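Local coordinates for protein 6-carboxyhexanoate--CoA ligase (Aquifex aeolicus, PDB 5TVA) that belongs to the BioW family of ligases and binds coenzyme A and adenosine monophosphate within a single chain, at residues S18-I23 with K34-R39; K54-V59 with V235-L240; I137-K142 with L164-K169. All blocks are in the same frame, centred on the assembly; numbering follows the deposited sequence.

Contact 1 of 3, residues S18-I23 with K34-R39; sequences SGAERI and KELLNR. With COA (coenzyme A), chain D.
Arg22 sets CG anti to its carbonyl carbon and bends at chi2 (-80°), which turns its guanidinium toward Glu35 of helix 29-37; Glu35 holds CG anti to the backbone N and runs extended beyond CG. The chains cross at about a right angle in a side-on, two-nitrogen salt bridge: Arg22 NE gives a hydrogen bond to Glu35 OE1 at 2.8 Å and Arg22 NH2 one to Glu35 OE2 at 2.8 Å. Both oxygens are met from above the carboxylate plane, which stands 46° from the guanidinium plane. Arg22 NH1 donates a hydrogen bond to Glu21 O. Leu36 CD2 lies over the centre of the Arg22 guanidinium, 4.0 Å above its plane, and packs on Ala20 CB at 3.8 Å. Arg39, extended from CG to NE, brings CD 3.7 Å from Ala20 CB; a water accepts from Arg39 NE and Gly19 N. Helix 29-37 thus packs on edge strand 15-25 of the antiparallel sheet, whose Gly19 CA and Ala20 O lie against coenzyme A. Arg22 NH2 and Arg39 NH1, like charges, come within 3.9 Å; Glu35 and Asp162, the latter salt-bridged to Arg39 NH2, probably offset the repulsion, and three bonds fix the Arg22 guanidinium.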
# COMPACT_ATOMS: atom_id res chain seq x y z
N SER A 18 -1.33 -12.74 6.63
CA SER A 18 -0.33 -12.70 5.58
C SER A 18 -1.02 -12.60 4.23
O SER A 18 -2.16 -13.04 4.06
CB SER A 18 0.59 -13.92 5.63
OG SER A 18 1.66 -13.77 4.71
N GLY A 19 -0.30 -12.04 3.27
CA GLY A 19 -0.84 -11.87 1.93
C GLY A 19 0.20 -11.27 1.01
O GLY A 19 0.94 -10.37 1.41
N ALA A 20 0.28 -11.76 -0.22
CA ALA A 20 1.34 -11.33 -1.13
C ALA A 20 0.95 -11.79 -2.53
O ALA A 20 0.16 -12.72 -2.69
CB ALA A 20 2.70 -11.93 -0.73
N GLU A 21 1.54 -11.14 -3.52
CA GLU A 21 1.33 -11.48 -4.92
C GLU A 21 2.66 -11.45 -5.65
O GLU A 21 3.51 -10.60 -5.38
CB GLU A 21 0.33 -10.52 -5.58
CG GLU A 21 0.12 -10.76 -7.08
CD GLU A 21 -1.11 -10.01 -7.63
OE1 GLU A 21 -1.76 -9.28 -6.85
OE2 GLU A 21 -1.43 -10.19 -8.82
N ARG A 22 2.83 -12.41 -6.56
CA ARG A 22 3.95 -12.45 -7.49
C ARG A 22 3.42 -12.66 -8.91
O ARG A 22 2.48 -13.43 -9.12
CB ARG A 22 4.93 -13.59 -7.14
CG ARG A 22 5.47 -13.50 -5.71
CD ARG A 22 6.61 -12.50 -5.60
NE ARG A 22 7.12 -12.47 -4.22
CZ ARG A 22 6.65 -11.66 -3.27
NH1 ARG A 22 5.69 -10.78 -3.55
NH2 ARG A 22 7.17 -11.70 -2.05
N ILE A 23 4.04 -11.98 -9.88
CA ILE A 23 3.66 -12.12 -11.28
C ILE A 23 4.93 -12.50 -12.01
O ILE A 23 5.87 -11.71 -12.07
CB ILE A 23 3.08 -10.81 -11.85
CG1 ILE A 23 1.96 -10.30 -10.96
CG2 ILE A 23 2.62 -11.03 -13.27
CD1 ILE A 23 1.44 -8.95 -11.36
N LYS A 34 6.32 -21.65 -3.95
CA LYS A 34 7.07 -22.05 -2.76
C LYS A 34 7.32 -20.86 -1.84
O LYS A 34 7.15 -20.97 -0.62
CB LYS A 34 8.39 -22.72 -3.17
CG LYS A 34 8.21 -24.13 -3.79
CD LYS A 34 9.33 -24.46 -4.79
CE LYS A 34 10.63 -24.87 -4.10
NZ LYS A 34 11.72 -25.15 -5.08
N GLU A 35 7.68 -19.70 -2.40
CA GLU A 35 7.95 -18.54 -1.56
C GLU A 35 6.71 -18.14 -0.77
O GLU A 35 6.77 -17.95 0.44
CB GLU A 35 8.46 -17.36 -2.39
CG GLU A 35 8.90 -16.17 -1.53
CD GLU A 35 8.82 -14.82 -2.25
OE1 GLU A 35 8.63 -14.77 -3.49
OE2 GLU A 35 8.98 -13.79 -1.57
N LEU A 36 5.54 -18.05 -1.45
CA LEU A 36 4.36 -17.56 -0.76
C LEU A 36 3.81 -18.60 0.21
O LEU A 36 3.26 -18.25 1.26
CB LEU A 36 3.27 -17.14 -1.78
CG LEU A 36 3.71 -16.06 -2.77
CD1 LEU A 36 2.53 -15.45 -3.53
CD2 LEU A 36 4.51 -14.97 -2.05
N LEU A 37 3.90 -19.88 -0.15
CA LEU A 37 3.50 -20.92 0.79
C LEU A 37 4.32 -20.84 2.08
O LEU A 37 3.80 -21.10 3.18
CB LEU A 37 3.67 -22.29 0.14
CG LEU A 37 3.40 -23.47 1.06
CD1 LEU A 37 1.94 -23.54 1.52
CD2 LEU A 37 3.87 -24.79 0.42
N ASN A 38 5.58 -20.45 1.97
CA ASN A 38 6.46 -20.38 3.14
C ASN A 38 6.33 -19.06 3.88
O ASN A 38 6.96 -18.91 4.93
CB ASN A 38 7.92 -20.58 2.70
CG ASN A 38 8.86 -20.85 3.88
OD1 ASN A 38 8.67 -21.82 4.61
ND2 ASN A 38 9.83 -19.99 4.09
N ARG A 39 5.53 -18.10 3.35
CA ARG A 39 5.57 -16.74 3.88
C ARG A 39 5.03 -16.61 5.30
O ARG A 39 5.72 -16.00 6.14
CB ARG A 39 4.85 -15.77 2.93
CG ARG A 39 4.91 -14.28 3.38
CD ARG A 39 4.30 -13.33 2.33
NE ARG A 39 4.29 -11.92 2.73
CZ ARG A 39 5.29 -11.07 2.46
NH1 ARG A 39 6.37 -11.50 1.81
NH2 ARG A 39 5.21 -9.79 2.82
N1A COA D . -6.35 -7.83 4.30
C2A COA D . -7.42 -8.37 4.90
N3A COA D . -8.17 -9.29 4.29
C4A COA D . -7.88 -9.67 3.03
C5A COA D . -6.78 -9.12 2.37
C6A COA D . -6.01 -8.16 3.08
N6A COA D . -4.81 -7.53 2.39
N7A COA D . -6.69 -9.66 1.15
C8A COA D . -7.69 -10.52 1.03
N9A COA D . -8.40 -10.56 2.16
C1B COA D . -9.63 -11.39 2.23
C2B COA D . -10.50 -11.50 3.15
O2B COA D . -10.89 -10.23 3.78
C3B COA D . -11.69 -11.86 2.03
O3B COA D . -11.94 -10.63 1.30
P3B COA D . -13.28 -9.63 1.34
O7A COA D . -13.57 -9.25 -0.08
O8A COA D . -14.48 -10.27 1.97
O9A COA D . -12.99 -8.36 2.10
C4B COA D . -11.16 -12.78 1.27
O4B COA D . -9.63 -12.81 1.61
C5B COA D . -11.33 -12.56 -0.31
O5B COA D . -10.41 -11.64 -0.78
P1A COA D . -9.69 -11.69 -2.29
O1A COA D . -9.96 -10.36 -3.02
O2A COA D . -10.15 -12.86 -3.13
O3A COA D . -8.06 -11.77 -2.05
P2A COA D . -6.90 -12.38 -3.11
O4A COA D . -6.92 -13.91 -2.92
O5A COA D . -7.28 -12.11 -4.57
O6A COA D . -5.42 -11.71 -2.66
CBP COA D . -3.77 -9.93 -1.78
CCP COA D . -5.24 -10.30 -2.33
CDP COA D . -3.59 -10.50 -0.35
CEP COA D . -2.71 -10.70 -2.61
CAP COA D . -3.52 -8.33 -1.82
OAP COA D . -3.74 -7.71 -0.61
C9P COA D . -2.09 -7.87 -2.25
O9P COA D . -1.83 -7.62 -3.40
N8P COA D . -1.04 -7.71 -1.25
C7P COA D . 0.35 -7.30 -1.64
C6P COA D . 0.76 -5.96 -1.03
C5P COA D . 0.81 -5.93 0.54
O5P COA D . -0.08 -6.35 1.19
N4P COA D . 2.00 -5.34 1.19
C3P COA D . 2.09 -5.32 2.71
C2P COA D . 3.20 -4.34 3.12
S1P COA D . 2.78 -2.78 2.27
O HOH W 1 2.06 -10.43 4.51

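Contact 2 of 3, residues K54-V59 with V235-L240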
# COMPACT_ATOMS: atom_id res chain seq x y z
N LYS A 54 -3.53 -11.93 -19.04
CA LYS A 54 -3.81 -11.60 -20.43
C LYS A 54 -2.96 -10.42 -20.87
O LYS A 54 -1.89 -10.60 -21.47
CB LYS A 54 -5.29 -11.30 -20.61
CG LYS A 54 -6.23 -12.39 -20.11
CD LYS A 54 -6.92 -13.12 -21.26
CE LYS A 54 -7.93 -14.14 -20.76
NZ LYS A 54 -8.83 -13.54 -19.74
N ASP A 55 -3.40 -9.22 -20.54
CA ASP A 55 -2.67 -8.00 -20.84
C ASP A 55 -1.97 -7.47 -19.59
O ASP A 55 -2.43 -7.68 -18.46
CB ASP A 55 -3.63 -6.93 -21.36
CG ASP A 55 -4.51 -7.45 -22.45
OD1 ASP A 55 -4.03 -7.51 -23.61
OD2 ASP A 55 -5.67 -7.83 -22.15
N PHE A 56 -0.89 -6.74 -19.81
CA PHE A 56 -0.17 -6.13 -18.70
C PHE A 56 0.65 -4.98 -19.24
O PHE A 56 0.91 -4.88 -20.44
CB PHE A 56 0.73 -7.15 -18.00
CG PHE A 56 1.88 -7.65 -18.84
CD1 PHE A 56 1.72 -8.72 -19.71
CD2 PHE A 56 3.13 -7.04 -18.76
CE1 PHE A 56 2.78 -9.19 -20.48
CE2 PHE A 56 4.20 -7.49 -19.53
CZ PHE A 56 4.03 -8.57 -20.39
N GLU A 57 1.09 -4.12 -18.33
CA GLU A 57 1.92 -2.99 -18.71
C GLU A 57 3.15 -2.94 -17.83
O GLU A 57 3.09 -3.24 -16.63
CB GLU A 57 1.15 -1.65 -18.64
CG GLU A 57 1.82 -0.56 -19.48
CD GLU A 57 1.10 0.78 -19.45
OE1 GLU A 57 1.78 1.81 -19.69
OE2 GLU A 57 -0.11 0.80 -19.18
N VAL A 58 4.28 -2.58 -18.45
CA VAL A 58 5.55 -2.38 -17.77
C VAL A 58 5.75 -0.89 -17.58
O VAL A 58 5.55 -0.11 -18.52
CB VAL A 58 6.71 -2.99 -18.58
CG1 VAL A 58 8.05 -2.73 -17.90
CG2 VAL A 58 6.47 -4.48 -18.73
N VAL A 59 6.12 -0.48 -16.37
CA VAL A 59 6.27 0.92 -16.02
C VAL A 59 7.60 1.10 -15.29
O VAL A 59 8.03 0.22 -14.53
CB VAL A 59 5.10 1.41 -15.16
CG1 VAL A 59 5.22 2.89 -14.86
CG2 VAL A 59 3.77 1.14 -15.87
N VAL A 235 -2.86 -5.02 -14.81
CA VAL A 235 -1.69 -5.79 -14.42
C VAL A 235 -0.46 -4.97 -14.78
O VAL A 235 -0.23 -4.66 -15.95
CB VAL A 235 -1.67 -7.17 -15.10
CG1 VAL A 235 -0.38 -7.92 -14.74
CG2 VAL A 235 -2.87 -7.99 -14.67
N VAL A 236 0.32 -4.61 -13.76
CA VAL A 236 1.45 -3.70 -13.90
C VAL A 236 2.70 -4.34 -13.32
O VAL A 236 2.72 -4.72 -12.14
CB VAL A 236 1.19 -2.36 -13.21
CG1 VAL A 236 2.42 -1.49 -13.28
CG2 VAL A 236 0.01 -1.67 -13.85
N LEU A 237 3.75 -4.46 -14.14
CA LEU A 237 5.09 -4.78 -13.68
C LEU A 237 5.88 -3.49 -13.56
O LEU A 237 5.84 -2.65 -14.46
CB LEU A 237 5.81 -5.72 -14.65
CG LEU A 237 5.16 -7.07 -14.93
CD1 LEU A 237 6.04 -7.84 -15.86
CD2 LEU A 237 4.93 -7.84 -13.64
N ILE A 238 6.60 -3.34 -12.45
CA ILE A 238 7.35 -2.12 -12.15
C ILE A 238 8.83 -2.43 -12.29
O ILE A 238 9.33 -3.40 -11.71
CB ILE A 238 7.03 -1.61 -10.75
CG1 ILE A 238 5.53 -1.34 -10.65
CG2 ILE A 238 7.87 -0.38 -10.45
CD1 ILE A 238 5.00 -1.41 -9.25
N GLU A 239 9.51 -1.61 -13.09
CA GLU A 239 10.91 -1.77 -13.46
C GLU A 239 11.72 -0.70 -12.75
O GLU A 239 11.41 0.49 -12.87
CB GLU A 239 11.07 -1.62 -14.98
CG GLU A 239 12.28 -2.28 -15.59
CD GLU A 239 12.11 -2.41 -17.11
OE1 GLU A 239 11.27 -1.68 -17.67
OE2 GLU A 239 12.81 -3.24 -17.75
N LEU A 240 12.73 -1.13 -12.00
CA LEU A 240 13.53 -0.18 -11.23
C LEU A 240 14.51 0.55 -12.14
O LEU A 240 15.25 -0.08 -12.90
CB LEU A 240 14.28 -0.89 -10.10
CG LEU A 240 14.85 0.10 -9.08
CD1 LEU A 240 13.76 1.01 -8.59
CD2 LEU A 240 15.55 -0.57 -7.93
O HOH W 2 -3.75 -5.51 -17.50
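Two side-chain rows flank the parallel pairing of strands 57-60 and 236-239. On one face Val58 and Leu237 stand side by side, and the Phe56 ring crosses Leu237 obliquely, Phe56 CE2 lying 4.1 Å from Leu237 CD1. Phe56 takes the crowded first torsion, CG between the backbone N and the carbonyl carbon (chi1 67°), and its CB rests 3.5 Å from Val235 CG1. Leu3 of strand 3-12 packs on both Phe56 and Leu237. Farther along, the extended Glu239 crosses Val58 obliquely, so that Glu239 OE1 comes 3.4 Å from the methyl Val58 CG1. On the other face Val59 CG2, anti to its carbonyl carbon, meets Val236 CG1 at 3.9 Å. Phe168 and Phe172 of helix 158-173 pack against Val59 there, while Glu57 sends its carboxylate to Lys234 in a salt bridge. Between the rows, Glu57 and Val59 each donate N-H and accept through C=O: Glu57 N bonds Val235 O at 2.8 Å, and Glu239 N bonds Val59 O at 2.8 Å. A water joining Asp55 O to Val235 N extends the link beyond the paired residues. Strand 57-60 is thereby held as an outer strand of a three-stranded parallel sheet, its register set by four backbone bonds, with helix 158-173 on the face of Val59 and Leu3 on Phe56 and Leu237.

Contact 3 of 3, residues I137-K142 with L164-K169; sequences IHFDWK and LALTFK. With COA (coenzyme A), chain D.
Phe139 adopts the crowded first torsion, CG between the backbone N and the carbonyl carbon (chi1 68°), which points its ring at helix 158-173, onto Ala165 and Leu166. Leu166 CA sits over the ring face, 4.0 Å from its centroid, in a CH-pi contact. Phe139 CZ touches Leu166 CD2 at 3.5 Å, and coenzyme A C6P lies at the ring edge, 3.6 Å from Phe139 CZ. In Leu166, CG anti to the backbone N and a nearly eclipsed second torsion bring CD2 to the same C6P at 3.4 Å; Leu166 also touches the bound AMP. Trp141, with CG anti to its carbonyl carbon (chi1 -64°), lays its indole over Ala165: the methyl Ala165 CB stands 3.8 Å from the centroid of the five-membered ring, over its face. Leu164 CB meets the six-membered ring at its edge, and Trp141 NE1 is hydrogen-bonded to Val161 O. Lys169 bends at chi2 (-125°), then straightens; Lys169 CG packs on Phe139 CB, and Lys169 NZ donates to Ile137 O at 2.8 Å, nearly along the C=O axis. The ammonium also bonds the carbonyls of Cys230 and Lys234. These three carbonyls, with a weak fourth from Leu231, surround the buried ammonium, probably stabilising its charge, while two aromatic faces seat the strand on the helix and Phe139, with Leu166, lines the coenzyme A pocket.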
# COMPACT_ATOMS: atom_id res chain seq x y z
N ILE A 137 -4.12 -4.49 -6.16
CA ILE A 137 -3.63 -5.83 -6.47
C ILE A 137 -3.05 -5.82 -7.87
O ILE A 137 -3.01 -4.79 -8.55
CB ILE A 137 -4.72 -6.93 -6.35
CG1 ILE A 137 -5.89 -6.72 -7.32
CG2 ILE A 137 -5.26 -7.06 -4.89
CD1 ILE A 137 -6.70 -8.01 -7.52
N HIS A 138 -2.55 -6.98 -8.31
CA HIS A 138 -2.09 -7.19 -9.68
C HIS A 138 -0.94 -6.24 -10.03
O HIS A 138 -0.92 -5.59 -11.08
CB HIS A 138 -3.23 -7.03 -10.69
CG HIS A 138 -4.17 -8.19 -10.72
ND1 HIS A 138 -3.85 -9.43 -10.21
CD2 HIS A 138 -5.42 -8.30 -11.22
CE1 HIS A 138 -4.87 -10.25 -10.39
NE2 HIS A 138 -5.84 -9.59 -11.00
N PHE A 139 0.02 -6.16 -9.11
CA PHE A 139 1.24 -5.39 -9.30
C PHE A 139 2.40 -6.23 -8.78
O PHE A 139 2.23 -7.03 -7.87
CB PHE A 139 1.18 -4.04 -8.55
CG PHE A 139 1.18 -4.19 -7.07
CD1 PHE A 139 2.40 -4.25 -6.35
CD2 PHE A 139 -0.01 -4.30 -6.38
CE1 PHE A 139 2.41 -4.44 -4.97
CE2 PHE A 139 -0.01 -4.46 -5.01
CZ PHE A 139 1.23 -4.55 -4.29
N ASP A 140 3.57 -6.04 -9.38
CA ASP A 140 4.80 -6.67 -8.90
C ASP A 140 5.99 -5.95 -9.50
O ASP A 140 5.88 -5.29 -10.55
CB ASP A 140 4.83 -8.17 -9.24
CG ASP A 140 5.86 -8.96 -8.39
OD1 ASP A 140 6.44 -8.38 -7.44
OD2 ASP A 140 6.02 -10.17 -8.65
N TRP A 141 7.13 -6.04 -8.81
CA TRP A 141 8.42 -5.69 -9.42
C TRP A 141 8.71 -6.63 -10.57
O TRP A 141 8.61 -7.85 -10.43
CB TRP A 141 9.58 -5.78 -8.40
CG TRP A 141 9.51 -4.83 -7.25
CD1 TRP A 141 9.15 -5.12 -5.97
CD2 TRP A 141 9.78 -3.42 -7.28
NE1 TRP A 141 9.17 -3.98 -5.21
CE2 TRP A 141 9.56 -2.93 -5.99
CE3 TRP A 141 10.16 -2.53 -8.29
CZ2 TRP A 141 9.74 -1.58 -5.66
CZ3 TRP A 141 10.34 -1.19 -7.97
CH2 TRP A 141 10.13 -0.73 -6.66
N LYS A 142 9.10 -6.06 -11.71
CA LYS A 142 9.50 -6.86 -12.86
C LYS A 142 10.57 -7.89 -12.51
O LYS A 142 10.49 -9.06 -12.91
CB LYS A 142 10.01 -5.93 -13.97
CG LYS A 142 10.52 -6.66 -15.19
CD LYS A 142 10.62 -5.70 -16.36
CE LYS A 142 10.77 -6.45 -17.66
NZ LYS A 142 9.55 -7.27 -17.88
N LEU A 164 6.74 0.11 -1.55
CA LEU A 164 7.10 0.90 -2.73
C LEU A 164 6.34 0.42 -3.96
O LEU A 164 5.78 1.23 -4.71
CB LEU A 164 8.60 0.86 -2.99
CG LEU A 164 9.42 1.97 -2.32
CD1 LEU A 164 10.91 1.62 -2.29
CD2 LEU A 164 9.18 3.29 -3.05
N ALA A 165 6.36 -0.89 -4.22
CA ALA A 165 5.70 -1.38 -5.43
C ALA A 165 4.22 -1.06 -5.39
O ALA A 165 3.63 -0.73 -6.42
CB ALA A 165 5.94 -2.88 -5.59
N LEU A 166 3.61 -1.12 -4.20
CA LEU A 166 2.18 -0.86 -4.03
C LEU A 166 1.83 0.62 -4.27
O LEU A 166 0.86 0.92 -4.97
CB LEU A 166 1.76 -1.31 -2.63
CG LEU A 166 0.38 -1.29 -1.94
CD1 LEU A 166 -0.67 -0.49 -2.61
CD2 LEU A 166 -0.15 -2.71 -1.69
N THR A 167 2.59 1.56 -3.66
CA THR A 167 2.33 2.98 -3.93
C THR A 167 2.55 3.32 -5.37
O THR A 167 1.90 4.22 -5.91
CB THR A 167 3.24 3.94 -3.17
OG1 THR A 167 4.51 3.33 -2.84
CG2 THR A 167 2.57 4.54 -2.06
N PHE A 168 3.58 2.74 -5.97
CA PHE A 168 3.88 3.21 -7.31
C PHE A 168 2.74 2.84 -8.24
O PHE A 168 2.38 3.65 -9.11
CB PHE A 168 5.21 2.67 -7.81
CG PHE A 168 5.61 3.31 -9.09
CD1 PHE A 168 6.04 4.63 -9.10
CD2 PHE A 168 5.48 2.64 -10.30
CE1 PHE A 168 6.38 5.26 -10.29
CE2 PHE A 168 5.82 3.26 -11.48
CZ PHE A 168 6.27 4.57 -11.48
N LYS A 169 2.12 1.67 -8.03
CA LYS A 169 0.94 1.32 -8.80
C LYS A 169 -0.20 2.30 -8.53
O LYS A 169 -0.85 2.75 -9.47
CB LYS A 169 0.48 -0.11 -8.50
CG LYS A 169 -0.17 -0.79 -9.73
CD LYS A 169 -1.57 -1.33 -9.45
CE LYS A 169 -2.11 -2.04 -10.68
NZ LYS A 169 -3.43 -2.69 -10.43
N1A COA D . -6.35 -7.83 4.30
C2A COA D . -7.42 -8.37 4.90
N3A COA D . -8.17 -9.29 4.29
C4A COA D . -7.88 -9.67 3.03
C5A COA D . -6.78 -9.12 2.37
C6A COA D . -6.01 -8.16 3.08
N6A COA D . -4.81 -7.53 2.39
N7A COA D . -6.69 -9.66 1.15
C8A COA D . -7.69 -10.52 1.03
N9A COA D . -8.40 -10.56 2.16
C1B COA D . -9.63 -11.39 2.23
C2B COA D . -10.50 -11.50 3.15
O2B COA D . -10.89 -10.23 3.78
C3B COA D . -11.69 -11.86 2.03
O3B COA D . -11.94 -10.63 1.30
P3B COA D . -13.28 -9.63 1.34
O7A COA D . -13.57 -9.25 -0.08
O8A COA D . -14.48 -10.27 1.97
O9A COA D . -12.99 -8.36 2.10
C4B COA D . -11.16 -12.78 1.27
O4B COA D . -9.63 -12.81 1.61
C5B COA D . -11.33 -12.56 -0.31
O5B COA D . -10.41 -11.64 -0.78
P1A COA D . -9.69 -11.69 -2.29
O1A COA D . -9.96 -10.36 -3.02
O2A COA D . -10.15 -12.86 -3.13
O3A COA D . -8.06 -11.77 -2.05
P2A COA D . -6.90 -12.38 -3.11
O4A COA D . -6.92 -13.91 -2.92
O5A COA D . -7.28 -12.11 -4.57
O6A COA D . -5.42 -11.71 -2.66
CBP COA D . -3.77 -9.93 -1.78
CCP COA D . -5.24 -10.30 -2.33
CDP COA D . -3.59 -10.50 -0.35
CEP COA D . -2.71 -10.70 -2.61
CAP COA D . -3.52 -8.33 -1.82
OAP COA D . -3.74 -7.71 -0.61
C9P COA D . -2.09 -7.87 -2.25
O9P COA D . -1.83 -7.62 -3.40
N8P COA D . -1.04 -7.71 -1.25
C7P COA D . 0.35 -7.30 -1.64
C6P COA D . 0.76 -5.96 -1.03
C5P COA D . 0.81 -5.93 0.54
O5P COA D . -0.08 -6.35 1.19
N4P COA D . 2.00 -5.34 1.19
C3P COA D . 2.09 -5.32 2.71
C2P COA D . 3.20 -4.34 3.12
S1P COA D . 2.78 -2.78 2.27

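Contact 1 closes first along the chain, joining neighbouring elements near the N-terminus; contact 3 is nested inside the long loop that contact 2 closes. Contacts 2 and 3, with centres about 9 Å apart, share one parallel sheet, in which strand 236-239 lies between 57-60 and 139-141, and helix 158-173 packs on it. Contact 1 belongs to the separate antiparallel sheet, its centre about 14 Å from that of contact 3 and about 19 Å from that of contact 2. Glu21 OE1 with His138 N and Ile23 N with Asp140 OD2, both probable hydrogen bonds, tie the two sheets, and Ile23 packs on Val235 and Leu237. Coenzyme A touches contacts 1 and 3, so its pocket draws on both sheets and helix 158-173.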